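Local coordinates for quinone oxidoreductase (Thermus thermophilus, PDB 1IZ0), which binds NADPH and probably uses it to reduce quinones, at residues A[10-14]-A[282-286]; A[70-75]-A[91-95]; A[127-133]-A[190-196]. All coordinates share one frame; numbering follows the deposited sequence.

Overall arrangement
The three contacts illustrate how a two-domain dehydrogenase fold is built from chain segments both near and far apart in sequence. Contact 1 joins segments 268 residues apart, and contacts 2 and 3 follow one another along the chain between them. Contacts 1 and 2, with centres about 26 Å apart, belong to the GroES-like half; contact 3 lies in the Rossmann half, about 33 Å and 30 Å from them between centres. None touches another. Contacts 2 and 3 come close to residues that bind NADPH, which is absent here: between side chains, L75 is about 4 Å from L244, A133 about 4 Å from Y177 and V196 about 4 Å from I217. Contact 1 lies farther off, F286 about 9 Å from F39.

Contact 1: residues A[10-14]-A[282-286]; sequences GGPLE and AEAAF
The carboxylate oxygen OE2 of E283 takes up the backbone N-H of L13, with L13 N and E283 OE2 2.9 Å apart and the bond almost straight at 171°. The donor comes from above the carboxylate, 53° out of its plane. Water 1 adds a second, weak donation to OE2 while also donating to L13 O at 2.9 Å, and thereby links both backbone polar groups of L13 to the same oxygen. E283 leaves the helix to one side and is bent at chi2 (-76°), a turn that brings its end round to the backbone of L13. P12 borders the same oxygen, its CA 3.5 Å from E283 OE2.

The other carboxylate oxygen meets carbon: L13 CD1 lies 3.5 Å from E283 OE1. This oxygen is also held in a salt bridge by R45 of helix 39-46, which in addition makes a cation-pi contact with F286 and a hydrogen bond to G11 O. The acid thus has its charge matched on one oxygen and a backbone donor on the other, a combination likely to favour the ionised form.

Beyond the carboxylate, the leucine reaches the buried side of the helix. Its CD1 comes within 3.7 Å of F286 CD2, at an oblique approach to the ring, with the two side chains crossing at about a right angle. The same methyl is 4.1 Å from A282 CB. W4 and L6 of strand 2-6 and the loop residue P59 also pack on L13. One leucine therefore contributes its backbone to a polar grip and its side chain to an apolar core. In this way the hairpin of strands 2-6 and 13-17, near the N-terminus, is fastened to helix 282-288 from the C-terminal part of the chain, within the GroES-like domain of the medium-chain dehydrogenase/reductase fold.

Contact 2: residues A[70-75]-A[91-95]; sequences RRYAAL and ALLPL
L95 packs down onto strand 70-75, and its atoms can be followed outward one by one. CB and CG pass beside R71 O, and the side chain then forks. CD1 lies 3.6 Å from R71 CG, while CD2 rests on the methyl of A73, 3.9 Å from A73 CB. With CG anti to its own carbonyl carbon (chi1 -56°), L95 places one branch on each of these two neighbours. An alanine here would lose the whole fork beyond CB and would probably open a gap between R71 CG and A73 CB, leaving the aliphatic part of the arginine freer to move. The charged end of R71 goes on to a salt bridge with E33.

The backbones meet at the antiparallel, hydrogen-bonded pair A73 and L93. A73 N donates to L93 O over 3.0 Å; L93 N returns a more bent bond to A73 O over 2.9 Å, with an angle of 139° at the hydrogen. Strand 70-75 thereby lies between strands 62-67 and 93-94 in the mixed sheet of the GroES-like half.

On the side bearing Y72, the phenol ring has L92 CD1 over one face, while L93 O and P94 N lie at its edge. L92 CB is 3.9 Å from Y72 CD1. R70 runs out extended, with Y72 CE1 lying over one face of its guanidinium, toward the rim of that group, and its NH1 within 3.5 Å of P94 CB.

Water 3 accepts from R70 NE and L95 N and donates to R71 O; water 2 accepts from R70 NH1 and donates to L95 O over 2.6 Å. The chemistry is thus divided: two direct backbone bonds fix A73 against L93, waters link R70, R71 and L95, and apolar contacts of L92, L93 and L95 supply the rest.

Contact 3: residues A[127-133]-A[190-196]; sequences EKVLVQA and LDLVLEV
Q132 lays its amide across the carboxylate of E195, the two planes 79° apart. Its NE2 donates to E195 OE2 over 2.6 Å, a bent bond (132°) that meets the oxygen from above the carboxylate plane, and S204 OG is a further partner of that oxygen. The chain of Q132 is extended beyond CG, which carries OE1 along the end of the neighbouring strand to accept from V196 N at 3.0 Å; R197 N binds OE1 as well. These two backbone N-H donors at OE1 support this setting of the amide. Water 5 joins Q132 N to L194 O, so the glutamine and the water continue the pairing beyond the last direct strand bond.

Further back the strands run parallel, their axes 16° apart, with V129 paired to L192 and L130 to V193. L130 N donates to L192 O and L194 N to L130 O. At the other end K128 O accepts from two donors, D191 N and L192 N, where strand 190-195 changes direction at D191. D191 answers with its side chain: K128 N donates to OD2 over 2.8 Å, almost straight, on the anti lone pair. E127 OE2 is 4.2 Å from D191 OD1, two like charges near each other, their repulsion probably eased by the salt bridge from E127 to R213.

Away from Q132 and E195 the side-chain contacts between the paired strands are apolar. V129 CG2 lies 3.9 Å from L192 CB on one face; on the other, L130 CD1 sits 3.8 Å from V193 CG1, the two side chains side by side and pointing the same way. These are central strands of the six-stranded parallel Rossmann sheet: strand 152-157 flanks 128-131, strand 212-216 flanks 190-195, and helix 137-148 packs over V129, V131, L194 and V196.

Contact 1: residues A[10-14]-A[282-286]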
ATOM      1  N   GLY A  10     -12.731  17.274  -5.598  1.00 20.35           N
ATOM      2  CA  GLY A  10     -13.577  16.839  -6.693  1.00 20.18           C
ATOM      3  C   GLY A  10     -13.297  17.610  -7.969  1.00 20.14           C
ATOM      4  O   GLY A  10     -13.935  17.373  -8.994  1.00 21.55           O
ATOM      5  N   GLY A  11     -12.343  18.535  -7.908  1.00 19.12           N
ATOM      6  CA  GLY A  11     -11.996  19.327  -9.075  1.00 18.70           C
ATOM      7  C   GLY A  11     -10.805  18.753  -9.833  1.00 19.77           C
ATOM      8  O   GLY A  11     -10.286  17.689  -9.474  1.00 18.49           O
ATOM      9  N   PRO A  12     -10.332  19.445 -10.883  1.00 20.19           N
ATOM     10  CA  PRO A  12      -9.194  18.970 -11.675  1.00 20.38           C
ATOM     11  C   PRO A  12      -7.862  19.413 -11.088  1.00 19.77           C
ATOM     12  O   PRO A  12      -7.815  20.291 -10.233  1.00 21.62           O
ATOM     13  CB  PRO A  12      -9.453  19.606 -13.036  1.00 19.63           C
ATOM     14  CG  PRO A  12      -9.915  20.981 -12.629  1.00 18.16           C
ATOM     15  CD  PRO A  12     -10.863  20.708 -11.444  1.00 19.99           C
ATOM     16  N   LEU A  13      -6.781  18.806 -11.557  1.00 21.80           N
ATOM     17  CA  LEU A  13      -5.439  19.158 -11.099  1.00 23.39           C
ATOM     18  C   LEU A  13      -4.937  20.271 -12.004  1.00 24.89           C
ATOM     19  O   LEU A  13      -5.406  20.403 -13.132  1.00 25.68           O
ATOM     20  CB  LEU A  13      -4.497  17.959 -11.234  1.00 21.69           C
ATOM     21  CG  LEU A  13      -4.777  16.726 -10.370  1.00 22.95           C
ATOM     22  CD1 LEU A  13      -3.855  15.596 -10.798  1.00 21.16           C
ATOM     23  CD2 LEU A  13      -4.565  17.068  -8.903  1.00 18.46           C
ATOM     24  N   GLU A  14      -3.985  21.067 -11.529  1.00 25.49           N
ATOM     25  CA  GLU A  14      -3.446  22.123 -12.375  1.00 26.09           C
ATOM     26  C   GLU A  14      -1.923  22.172 -12.325  1.00 24.85           C
ATOM     27  O   GLU A  14      -1.326  22.175 -11.249  1.00 25.59           O
ATOM     28  CB  GLU A  14      -4.009  23.493 -11.978  1.00 28.90           C
ATOM     29  CG  GLU A  14      -3.556  24.603 -12.925  1.00 32.21           C
ATOM     30  CD  GLU A  14      -3.916  25.996 -12.443  1.00 35.75           C
ATOM     31  OE1 GLU A  14      -3.506  26.976 -13.106  1.00 35.82           O
ATOM     32  OE2 GLU A  14      -4.606  26.114 -11.407  1.00 37.00           O
ATOM     33  N   ALA A 282      -0.261  13.299 -15.087  1.00 23.53           N
ATOM     34  CA  ALA A 282      -0.770  13.107 -13.733  1.00 21.97           C
ATOM     35  C   ALA A 282      -2.248  12.713 -13.658  1.00 22.91           C
ATOM     36  O   ALA A 282      -2.607  11.765 -12.953  1.00 21.11           O
ATOM     37  CB  ALA A 282      -0.541  14.371 -12.915  1.00 24.09           C
ATOM     38  N   GLU A 283      -3.110  13.445 -14.360  1.00 21.36           N
ATOM     39  CA  GLU A 283      -4.535  13.140 -14.325  1.00 23.10           C
ATOM     40  C   GLU A 283      -4.781  11.710 -14.776  1.00 22.24           C
ATOM     41  O   GLU A 283      -5.571  10.986 -14.174  1.00 23.47           O
ATOM     42  CB  GLU A 283      -5.325  14.126 -15.199  1.00 24.48           C
ATOM     43  CG  GLU A 283      -5.468  15.506 -14.568  1.00 27.71           C
ATOM     44  CD  GLU A 283      -6.501  15.539 -13.444  1.00 30.05           C
ATOM     45  OE1 GLU A 283      -6.580  14.565 -12.661  1.00 31.42           O
ATOM     46  OE2 GLU A 283      -7.230  16.548 -13.336  1.00 29.37           O
ATOM     47  N   ALA A 284      -4.093  11.301 -15.834  1.00 22.41           N
ATOM     48  CA  ALA A 284      -4.231   9.945 -16.348  1.00 23.14           C
ATOM     49  C   ALA A 284      -3.848   8.922 -15.270  1.00 23.23           C
ATOM     50  O   ALA A 284      -4.549   7.923 -15.073  1.00 24.50           O
ATOM     51  CB  ALA A 284      -3.344   9.765 -17.584  1.00 21.78           C
ATOM     52  N   ALA A 285      -2.739   9.174 -14.571  1.00 21.95           N
ATOM     53  CA  ALA A 285      -2.271   8.265 -13.522  1.00 20.66           C
ATOM     54  C   ALA A 285      -3.314   8.101 -12.421  1.00 19.42           C
ATOM     55  O   ALA A 285      -3.514   7.003 -11.910  1.00 18.79           O
ATOM     56  CB  ALA A 285      -0.964   8.770 -12.931  1.00 20.37           C
ATOM     57  N   PHE A 286      -3.970   9.196 -12.051  1.00 19.69           N
ATOM     58  CA  PHE A 286      -5.007   9.155 -11.024  1.00 20.30           C
ATOM     59  C   PHE A 286      -6.185   8.291 -11.462  1.00 22.59           C
ATOM     60  O   PHE A 286      -6.804   7.618 -10.636  1.00 22.66           O
ATOM     61  CB  PHE A 286      -5.493  10.570 -10.700  1.00 17.72           C
ATOM     62  CG  PHE A 286      -4.799  11.187  -9.512  1.00 19.48           C
ATOM     63  CD1 PHE A 286      -5.190  10.857  -8.212  1.00 18.25           C
ATOM     64  CD2 PHE A 286      -3.735  12.071  -9.688  1.00 17.48           C
ATOM     65  CE1 PHE A 286      -4.531  11.399  -7.105  1.00 17.32           C
ATOM     66  CE2 PHE A 286      -3.072  12.620  -8.590  1.00 18.25           C
ATOM     67  CZ  PHE A 286      -3.473  12.279  -7.293  1.00 17.33           C
TER
HETATM   68  O   HOH W   1      -5.697  18.759 -15.465  1.00 31.76           O

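Contact 2: residues A[70-75]-A[91-95]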
ATOM      1  N   ARG A  70      22.433  11.178  -2.955  1.00 32.09           N
ATOM      2  CA  ARG A  70      21.895   9.893  -2.505  1.00 29.81           C
ATOM      3  C   ARG A  70      20.368   9.794  -2.632  1.00 28.76           C
ATOM      4  O   ARG A  70      19.646  10.715  -2.256  1.00 28.16           O
ATOM      5  CB  ARG A  70      22.310   9.637  -1.054  1.00 29.72           C
ATOM      6  CG  ARG A  70      22.038   8.215  -0.601  1.00 30.20           C
ATOM      7  CD  ARG A  70      22.427   7.988   0.853  1.00 31.15           C
ATOM      8  NE  ARG A  70      22.171   6.607   1.263  1.00 30.17           N
ATOM      9  CZ  ARG A  70      22.359   6.151   2.496  1.00 30.83           C
ATOM     10  NH1 ARG A  70      22.102   4.881   2.779  1.00 32.32           N
ATOM     11  NH2 ARG A  70      22.802   6.965   3.447  1.00 31.89           N
ATOM     12  N   ARG A  71      19.888   8.664  -3.149  1.00 27.41           N
ATOM     13  CA  ARG A  71      18.454   8.442  -3.329  1.00 26.12           C
ATOM     14  C   ARG A  71      17.751   7.856  -2.099  1.00 25.43           C
ATOM     15  O   ARG A  71      18.225   6.893  -1.485  1.00 24.00           O
ATOM     16  CB  ARG A  71      18.218   7.528  -4.530  1.00 29.07           C
ATOM     17  CG  ARG A  71      16.750   7.192  -4.789  1.00 30.03           C
ATOM     18  CD  ARG A  71      16.618   6.404  -6.081  1.00 32.15           C
ATOM     19  NE  ARG A  71      17.149   7.160  -7.210  1.00 33.50           N
ATOM     20  CZ  ARG A  71      17.734   6.609  -8.269  1.00 37.02           C
ATOM     21  NH1 ARG A  71      17.867   5.288  -8.346  1.00 37.73           N
ATOM     22  NH2 ARG A  71      18.189   7.376  -9.253  1.00 34.98           N
ATOM     23  N   TYR A  72      16.604   8.439  -1.766  1.00 23.26           N
ATOM     24  CA  TYR A  72      15.808   8.025  -0.616  1.00 22.14           C
ATOM     25  C   TYR A  72      14.338   7.929  -0.997  1.00 22.27           C
ATOM     26  O   TYR A  72      13.901   8.513  -1.993  1.00 21.98           O
ATOM     27  CB  TYR A  72      15.903   9.064   0.503  1.00 22.33           C
ATOM     28  CG  TYR A  72      17.270   9.271   1.110  1.00 22.85           C
ATOM     29  CD1 TYR A  72      17.720   8.459   2.149  1.00 23.82           C
ATOM     30  CD2 TYR A  72      18.091  10.314   0.682  1.00 21.74           C
ATOM     31  CE1 TYR A  72      18.957   8.683   2.757  1.00 23.73           C
ATOM     32  CE2 TYR A  72      19.329  10.552   1.281  1.00 23.41           C
ATOM     33  CZ  TYR A  72      19.753   9.733   2.322  1.00 24.96           C
ATOM     34  OH  TYR A  72      20.955   9.985   2.950  1.00 25.91           O
ATOM     35  N   ALA A  73      13.583   7.198  -0.185  1.00 20.89           N
ATOM     36  CA  ALA A  73      12.143   7.060  -0.370  1.00 20.78           C
ATOM     37  C   ALA A  73      11.563   7.774   0.846  1.00 20.85           C
ATOM     38  O   ALA A  73      12.212   7.838   1.892  1.00 20.98           O
ATOM     39  CB  ALA A  73      11.733   5.594  -0.360  1.00 18.52           C
ATOM     40  N   ALA A  74      10.361   8.319   0.728  1.00 20.58           N
ATOM     41  CA  ALA A  74       9.781   9.004   1.872  1.00 21.89           C
ATOM     42  C   ALA A  74       8.275   9.130   1.803  1.00 22.12           C
ATOM     43  O   ALA A  74       7.691   9.192   0.723  1.00 23.03           O
ATOM     44  CB  ALA A  74      10.399  10.393   2.021  1.00 20.01           C
ATOM     45  N   LEU A  75       7.653   9.152   2.974  1.00 22.25           N
ATOM     46  CA  LEU A  75       6.218   9.334   3.074  1.00 22.65           C
ATOM     47  C   LEU A  75       6.044  10.760   3.557  1.00 24.22           C
ATOM     48  O   LEU A  75       6.584  11.143   4.595  1.00 25.80           O
ATOM     49  CB  LEU A  75       5.603   8.359   4.074  1.00 22.83           C
ATOM     50  CG  LEU A  75       5.425   6.950   3.515  1.00 24.76           C
ATOM     51  CD1 LEU A  75       4.674   6.092   4.498  1.00 24.04           C
ATOM     52  CD2 LEU A  75       4.655   7.037   2.206  1.00 27.66           C
ATOM     53  N   ALA A  91      12.399  11.100   8.348  1.00 31.88           N
ATOM     54  CA  ALA A  91      11.476  10.297   7.545  1.00 31.85           C
ATOM     55  C   ALA A  91      12.165   9.649   6.344  1.00 30.53           C
ATOM     56  O   ALA A  91      11.587   8.787   5.681  1.00 30.84           O
ATOM     57  CB  ALA A  91      10.297  11.164   7.066  1.00 31.35           C
ATOM     58  N   LEU A  92      13.397  10.061   6.063  1.00 29.46           N
ATOM     59  CA  LEU A  92      14.138   9.514   4.927  1.00 28.82           C
ATOM     60  C   LEU A  92      14.369   8.021   5.061  1.00 29.86           C
ATOM     61  O   LEU A  92      14.756   7.529   6.117  1.00 30.77           O
ATOM     62  CB  LEU A  92      15.485  10.220   4.776  1.00 26.88           C
ATOM     63  CG  LEU A  92      15.392  11.709   4.460  1.00 26.62           C
ATOM     64  CD1 LEU A  92      16.784  12.324   4.495  1.00 27.80           C
ATOM     65  CD2 LEU A  92      14.737  11.904   3.098  1.00 23.95           C
ATOM     66  N   LEU A  93      14.145   7.304   3.971  1.00 31.32           N
ATOM     67  CA  LEU A  93      14.312   5.860   3.955  1.00 31.81           C
ATOM     68  C   LEU A  93      15.416   5.465   2.966  1.00 31.66           C
ATOM     69  O   LEU A  93      15.242   5.595   1.754  1.00 32.34           O
ATOM     70  CB  LEU A  93      12.977   5.218   3.567  1.00 33.45           C
ATOM     71  CG  LEU A  93      12.798   3.715   3.742  1.00 36.29           C
ATOM     72  CD1 LEU A  93      13.475   2.973   2.607  1.00 39.39           C
ATOM     73  CD2 LEU A  93      13.364   3.301   5.099  1.00 39.18           C
ATOM     74  N   PRO A  94      16.566   4.978   3.474  1.00 31.12           N
ATOM     75  CA  PRO A  94      17.698   4.564   2.635  1.00 30.70           C
ATOM     76  C   PRO A  94      17.314   3.392   1.738  1.00 28.60           C
ATOM     77  O   PRO A  94      16.597   2.479   2.160  1.00 27.93           O
ATOM     78  CB  PRO A  94      18.769   4.163   3.657  1.00 30.84           C
ATOM     79  CG  PRO A  94      18.384   4.893   4.890  1.00 31.54           C
ATOM     80  CD  PRO A  94      16.887   4.777   4.896  1.00 32.34           C
ATOM     81  N   LEU A  95      17.807   3.414   0.507  1.00 27.77           N
ATOM     82  CA  LEU A  95      17.501   2.364  -0.456  1.00 27.67           C
ATOM     83  C   LEU A  95      18.744   1.576  -0.828  1.00 27.21           C
ATOM     84  O   LEU A  95      19.858   2.091  -0.745  1.00 26.73           O
ATOM     85  CB  LEU A  95      16.897   2.985  -1.717  1.00 25.49           C
ATOM     86  CG  LEU A  95      15.646   3.841  -1.497  1.00 25.72           C
ATOM     87  CD1 LEU A  95      15.309   4.606  -2.758  1.00 27.09           C
ATOM     88  CD2 LEU A  95      14.488   2.953  -1.096  1.00 25.85           C
TER
HETATM   89  O   HOH W   2      21.363   2.528   1.390  1.00 30.37           O
HETATM   90  O   HOH W   3      20.196   5.274  -0.312  1.00 33.57           O
HETATM   91  O   HOH W   4       8.857   7.291   5.538  1.00 24.96           O

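Contact 3: residues A[127-133]-A[190-196]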
ATOM      1  N   GLU A 127       0.715 -20.175   9.350  1.00 22.61           N
ATOM      2  CA  GLU A 127      -0.687 -19.764   9.345  1.00 22.61           C
ATOM      3  C   GLU A 127      -1.208 -19.470   7.931  1.00 22.88           C
ATOM      4  O   GLU A 127      -0.450 -19.063   7.034  1.00 21.77           O
ATOM      5  CB  GLU A 127      -0.898 -18.553  10.273  1.00 24.73           C
ATOM      6  CG  GLU A 127      -0.729 -18.918  11.759  1.00 27.25           C
ATOM      7  CD  GLU A 127      -1.362 -17.911  12.723  1.00 28.69           C
ATOM      8  OE1 GLU A 127      -0.962 -16.730  12.723  1.00 26.77           O
ATOM      9  OE2 GLU A 127      -2.260 -18.314  13.496  1.00 30.31           O
ATOM     10  N   LYS A 128      -2.508 -19.689   7.748  1.00 20.98           N
ATOM     11  CA  LYS A 128      -3.187 -19.495   6.469  1.00 19.72           C
ATOM     12  C   LYS A 128      -3.761 -18.084   6.334  1.00 21.28           C
ATOM     13  O   LYS A 128      -4.570 -17.652   7.159  1.00 17.68           O
ATOM     14  CB  LYS A 128      -4.303 -20.532   6.337  1.00 18.39           C
ATOM     15  CG  LYS A 128      -3.796 -21.973   6.372  1.00 20.21           C
ATOM     16  CD  LYS A 128      -4.924 -22.984   6.590  1.00 19.24           C
ATOM     17  CE  LYS A 128      -5.292 -23.123   8.070  1.00 20.88           C
ATOM     18  NZ  LYS A 128      -6.510 -23.977   8.263  1.00 19.66           N
ATOM     19  N   VAL A 129      -3.360 -17.373   5.278  1.00 20.45           N
ATOM     20  CA  VAL A 129      -3.825 -16.006   5.079  1.00 19.57           C
ATOM     21  C   VAL A 129      -4.417 -15.745   3.701  1.00 21.06           C
ATOM     22  O   VAL A 129      -3.859 -16.139   2.676  1.00 22.39           O
ATOM     23  CB  VAL A 129      -2.673 -14.995   5.332  1.00 18.50           C
ATOM     24  CG1 VAL A 129      -1.499 -15.297   4.398  1.00 18.14           C
ATOM     25  CG2 VAL A 129      -3.165 -13.575   5.132  1.00 16.47           C
ATOM     26  N   LEU A 130      -5.559 -15.075   3.686  1.00 21.59           N
ATOM     27  CA  LEU A 130      -6.220 -14.737   2.436  1.00 23.44           C
ATOM     28  C   LEU A 130      -5.833 -13.308   2.057  1.00 23.40           C
ATOM     29  O   LEU A 130      -5.957 -12.388   2.869  1.00 24.55           O
ATOM     30  CB  LEU A 130      -7.739 -14.855   2.606  1.00 24.48           C
ATOM     31  CG  LEU A 130      -8.708 -14.471   1.479  1.00 27.07           C
ATOM     32  CD1 LEU A 130      -8.901 -12.981   1.474  1.00 29.22           C
ATOM     33  CD2 LEU A 130      -8.196 -14.967   0.132  1.00 27.21           C
ATOM     34  N   VAL A 131      -5.336 -13.133   0.837  1.00 20.94           N
ATOM     35  CA  VAL A 131      -4.961 -11.812   0.342  1.00 20.64           C
ATOM     36  C   VAL A 131      -5.884 -11.481  -0.827  1.00 22.50           C
ATOM     37  O   VAL A 131      -5.946 -12.233  -1.802  1.00 21.72           O
ATOM     38  CB  VAL A 131      -3.501 -11.776  -0.159  1.00 19.20           C
ATOM     39  CG1 VAL A 131      -3.188 -10.402  -0.765  1.00 17.38           C
ATOM     40  CG2 VAL A 131      -2.553 -12.074   0.992  1.00 14.94           C
ATOM     41  N   GLN A 132      -6.600 -10.364  -0.729  1.00 21.61           N
ATOM     42  CA  GLN A 132      -7.523  -9.973  -1.785  1.00 23.10           C
ATOM     43  C   GLN A 132      -6.855  -9.008  -2.754  1.00 22.75           C
ATOM     44  O   GLN A 132      -5.741  -8.543  -2.498  1.00 21.70           O
ATOM     45  CB  GLN A 132      -8.772  -9.338  -1.174  1.00 24.27           C
ATOM     46  CG  GLN A 132      -9.497 -10.249  -0.198  1.00 24.97           C
ATOM     47  CD  GLN A 132     -10.677  -9.563   0.456  1.00 27.47           C
ATOM     48  OE1 GLN A 132     -10.633  -8.365   0.734  1.00 28.60           O
ATOM     49  NE2 GLN A 132     -11.737 -10.320   0.716  1.00 27.97           N
ATOM     50  N   ALA A 133      -7.531  -8.709  -3.864  1.00 21.67           N
ATOM     51  CA  ALA A 133      -6.972  -7.810  -4.870  1.00 20.46           C
ATOM     52  C   ALA A 133      -5.486  -8.149  -4.949  1.00 19.90           C
ATOM     53  O   ALA A 133      -4.626  -7.261  -5.003  1.00 19.54           O
ATOM     54  CB  ALA A 133      -7.171  -6.349  -4.440  1.00 20.21           C
ATOM     55  N   LEU A 190      -9.419 -20.164   7.185  1.00 20.57           N
ATOM     56  CA  LEU A 190      -8.248 -19.312   7.260  1.00 20.98           C
ATOM     57  C   LEU A 190      -7.987 -18.776   8.661  1.00 21.70           C
ATOM     58  O   LEU A 190      -8.909 -18.621   9.469  1.00 21.22           O
ATOM     59  CB  LEU A 190      -8.409 -18.146   6.284  1.00 23.44           C
ATOM     60  CG  LEU A 190      -8.724 -18.598   4.857  1.00 23.43           C
ATOM     61  CD1 LEU A 190      -9.110 -17.405   4.019  1.00 24.72           C
ATOM     62  CD2 LEU A 190      -7.512 -19.313   4.270  1.00 23.68           C
ATOM     63  N   ASP A 191      -6.714 -18.510   8.935  1.00 21.00           N
ATOM     64  CA  ASP A 191      -6.278 -17.963  10.212  1.00 22.35           C
ATOM     65  C   ASP A 191      -6.360 -16.439  10.132  1.00 21.34           C
ATOM     66  O   ASP A 191      -6.696 -15.771  11.109  1.00 22.83           O
ATOM     67  CB  ASP A 191      -4.825 -18.376  10.502  1.00 23.26           C
ATOM     68  CG  ASP A 191      -4.675 -19.873  10.727  1.00 26.55           C
ATOM     69  OD1 ASP A 191      -5.351 -20.396  11.635  1.00 27.70           O
ATOM     70  OD2 ASP A 191      -3.887 -20.528  10.002  1.00 24.81           O
ATOM     71  N   LEU A 192      -6.052 -15.903   8.954  1.00 19.51           N
ATOM     72  CA  LEU A 192      -6.064 -14.464   8.723  1.00 20.15           C
ATOM     73  C   LEU A 192      -6.667 -14.059   7.380  1.00 19.47           C
ATOM     74  O   LEU A 192      -6.597 -14.792   6.392  1.00 19.56           O
ATOM     75  CB  LEU A 192      -4.638 -13.896   8.769  1.00 21.13           C
ATOM     76  CG  LEU A 192      -3.791 -13.932  10.039  1.00 23.97           C
ATOM     77  CD1 LEU A 192      -3.110 -15.272  10.170  1.00 24.97           C
ATOM     78  CD2 LEU A 192      -2.733 -12.847   9.958  1.00 26.03           C
ATOM     79  N   VAL A 193      -7.245 -12.868   7.357  1.00 18.36           N
ATOM     80  CA  VAL A 193      -7.814 -12.313   6.146  1.00 17.95           C
ATOM     81  C   VAL A 193      -7.436 -10.834   6.104  1.00 19.13           C
ATOM     82  O   VAL A 193      -7.635 -10.115   7.085  1.00 18.00           O
ATOM     83  CB  VAL A 193      -9.355 -12.425   6.122  1.00 19.31           C
ATOM     84  CG1 VAL A 193      -9.906 -11.659   4.919  1.00 14.33           C
ATOM     85  CG2 VAL A 193      -9.779 -13.893   6.051  1.00 17.72           C
ATOM     86  N   LEU A 194      -6.847 -10.398   4.993  1.00 18.17           N
ATOM     87  CA  LEU A 194      -6.484  -8.993   4.824  1.00 19.45           C
ATOM     88  C   LEU A 194      -7.594  -8.453   3.948  1.00 21.24           C
ATOM     89  O   LEU A 194      -7.604  -8.668   2.739  1.00 18.53           O
ATOM     90  CB  LEU A 194      -5.125  -8.847   4.127  1.00 18.41           C
ATOM     91  CG  LEU A 194      -3.905  -9.372   4.899  1.00 20.40           C
ATOM     92  CD1 LEU A 194      -2.625  -9.092   4.105  1.00 20.72           C
ATOM     93  CD2 LEU A 194      -3.826  -8.705   6.262  1.00 18.30           C
ATOM     94  N   GLU A 195      -8.547  -7.778   4.583  1.00 24.90           N
ATOM     95  CA  GLU A 195      -9.721  -7.223   3.917  1.00 26.81           C
ATOM     96  C   GLU A 195      -9.564  -5.853   3.283  1.00 27.50           C
ATOM     97  O   GLU A 195      -9.359  -4.868   3.993  1.00 26.69           O
ATOM     98  CB  GLU A 195     -10.868  -7.139   4.920  1.00 29.70           C
ATOM     99  CG  GLU A 195     -11.891  -8.239   4.808  1.00 37.71           C
ATOM    100  CD  GLU A 195     -12.677  -8.149   3.526  1.00 39.10           C
ATOM    101  OE1 GLU A 195     -13.185  -7.050   3.220  1.00 42.29           O
ATOM    102  OE2 GLU A 195     -12.789  -9.175   2.830  1.00 44.17           O
ATOM    103  N   VAL A 196      -9.683  -5.786   1.958  1.00 27.62           N
ATOM    104  CA  VAL A 196      -9.602  -4.509   1.241  1.00 29.78           C
ATOM    105  C   VAL A 196     -10.881  -4.291   0.426  1.00 31.55           C
ATOM    106  O   VAL A 196     -11.175  -3.179   0.005  1.00 32.69           O
ATOM    107  CB  VAL A 196      -8.383  -4.447   0.290  1.00 30.45           C
ATOM    108  CG1 VAL A 196      -7.097  -4.430   1.103  1.00 28.09           C
ATOM    109  CG2 VAL A 196      -8.396  -5.640  -0.668  1.00 27.85           C
TER
HETATM  110  O   HOH W   5      -5.568  -8.438   0.786  1.00 21.68           O